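Local coordinates for catalase-3 (Neurospora crassa, PDB 4AJ9), which uses heme to break down hydrogen peroxide into water and oxygen, and probably protects the cell from peroxide damage, at residues A170-S175 against R465-H470. Residues are numbered along the deposited sequence; the frame is centred on the assembly and turned at random.
Sequences ATAHDS and RFEASH
The Thr171 hydroxyl donates a hydrogen bond to the carboxylate of Glu467: OG1 lies 2.5 Å from Glu467 OE1, on the syn side and 18° out of the carboxylate plane. At chi1 48° Thr171 OG1 stands between its own backbone N and carbonyl carbon. The bend of the Glu467 chain at chi2 brings CD, and with it the carboxylate, beside Thr171. Its two oxygens divide the work: OE1 also accepts from Trp177 NE1 of helix 174-182, while OE2 accepts a hydrogen bond from a water whose O is 2.5 Å away, and that water accepts from Thr171 N. An alanine in place of Glu467 would probably leave the Thr171 hydroxyl and the Trp177 indole N-H without their acceptor and the bridging water without its carboxylate partner.

Ala172, at the centre of an inverse gamma turn, points its CB toward segment 465-470. CB sits over one face of the His470 imidazole, 4.2 Å from the ring centroid and 22° off the normal, a CH-pi contact. That ring is held by His470 ND1, which donates to Phe466 O at 2.7 Å; Ser469 OG reaches the same oxygen from the opposite face of the carbonyl plane. A second water links Asp174 N to His470 O, and Asp174 OD1 and OD2 accept from the backbone N of Thr472 and Asn473. The contact thus joins the turn leading into helix 174-182 of the catalase core, with His173 at its N-cap, to the last part of helix 454-468 and the residues that follow it, in the helical region characteristic of heme catalases.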
# COMPACT_ATOMS: atom_id res chain seq x y z
N ALA C 170 5.83 17.44 22.74
CA ALA C 170 5.88 18.64 23.56
C ALA C 170 5.32 19.87 22.85
O ALA C 170 5.55 20.08 21.66
CB ALA C 170 7.30 18.90 23.99
N THR C 171 4.58 20.68 23.59
CA THR C 171 4.10 21.95 23.08
C THR C 171 5.10 23.06 23.38
O THR C 171 4.92 24.20 22.97
CB THR C 171 2.74 22.32 23.68
OG1 THR C 171 2.78 22.14 25.10
CG2 THR C 171 1.64 21.44 23.09
N ALA C 172 6.18 22.71 24.07
CA ALA C 172 7.16 23.70 24.51
C ALA C 172 8.14 24.10 23.42
O ALA C 172 9.33 23.84 23.52
CB ALA C 172 7.93 23.19 25.75
N HIS C 173 7.63 24.72 22.36
CA HIS C 173 8.49 25.25 21.30
C HIS C 173 7.79 26.34 20.52
O HIS C 173 6.57 26.47 20.58
CB HIS C 173 8.97 24.14 20.36
CG HIS C 173 7.86 23.31 19.79
ND1 HIS C 173 7.51 23.35 18.46
CD2 HIS C 173 7.05 22.39 20.37
CE1 HIS C 173 6.52 22.50 18.24
NE2 HIS C 173 6.22 21.91 19.38
N ASP C 174 8.58 27.10 19.77
CA ASP C 174 8.10 28.30 19.09
C ASP C 174 6.80 28.12 18.30
O ASP C 174 5.86 28.90 18.46
CB ASP C 174 9.18 28.86 18.15
CG ASP C 174 10.31 29.52 18.91
OD1 ASP C 174 10.82 28.91 19.88
OD2 ASP C 174 10.66 30.66 18.56
N SER C 175 6.75 27.10 17.45
CA SER C 175 5.66 27.00 16.49
C SER C 175 4.33 26.78 17.21
O SER C 175 3.29 27.29 16.77
CB SER C 175 5.93 25.89 15.47
OG SER C 175 6.07 24.63 16.09
N ARG C 465 4.80 29.29 32.27
CA ARG C 465 6.15 29.85 32.43
C ARG C 465 7.20 28.90 31.86
O ARG C 465 8.10 29.31 31.13
CB ARG C 465 6.47 30.10 33.91
CG ARG C 465 5.76 31.29 34.53
CD ARG C 465 5.97 31.30 36.07
NE ARG C 465 5.60 32.58 36.68
CZ ARG C 465 5.48 32.78 37.99
NH1 ARG C 465 5.67 31.78 38.85
NH2 ARG C 465 5.16 33.98 38.45
N PHE C 466 7.11 27.62 32.22
CA PHE C 466 8.10 26.65 31.75
C PHE C 466 8.09 26.61 30.21
O PHE C 466 9.12 26.83 29.57
CB PHE C 466 7.81 25.26 32.34
CG PHE C 466 8.61 24.14 31.72
CD1 PHE C 466 8.14 23.49 30.59
CD2 PHE C 466 9.83 23.74 32.27
CE1 PHE C 466 8.87 22.45 30.00
CE2 PHE C 466 10.57 22.71 31.69
CZ PHE C 466 10.09 22.06 30.56
N GLU C 467 6.91 26.36 29.64
CA GLU C 467 6.74 26.24 28.19
C GLU C 467 7.14 27.48 27.40
O GLU C 467 7.89 27.39 26.43
CB GLU C 467 5.30 25.85 27.85
CG GLU C 467 4.88 24.51 28.45
CD GLU C 467 4.44 23.50 27.40
OE1 GLU C 467 4.18 23.91 26.24
OE2 GLU C 467 4.35 22.30 27.73
N ALA C 468 6.61 28.63 27.80
CA ALA C 468 6.82 29.86 27.05
C ALA C 468 8.29 30.30 27.07
O ALA C 468 8.77 30.95 26.14
CB ALA C 468 5.91 30.96 27.59
N SER C 469 9.00 29.95 28.14
CA SER C 469 10.41 30.27 28.27
C SER C 469 11.25 29.48 27.27
O SER C 469 12.43 29.78 27.09
CB SER C 469 10.90 30.04 29.70
OG SER C 469 11.23 28.69 29.92
N HIS C 470 10.65 28.49 26.61
CA HIS C 470 11.34 27.75 25.55
C HIS C 470 11.22 28.44 24.20
O HIS C 470 11.92 28.08 23.24
CB HIS C 470 10.81 26.32 25.42
CG HIS C 470 11.23 25.41 26.53
ND1 HIS C 470 10.61 25.41 27.76
CD2 HIS C 470 12.21 24.48 26.60
CE1 HIS C 470 11.19 24.51 28.54
NE2 HIS C 470 12.16 23.93 27.86
O HOH W 1 5.46 20.52 26.37
O HOH W 2 11.49 26.28 20.76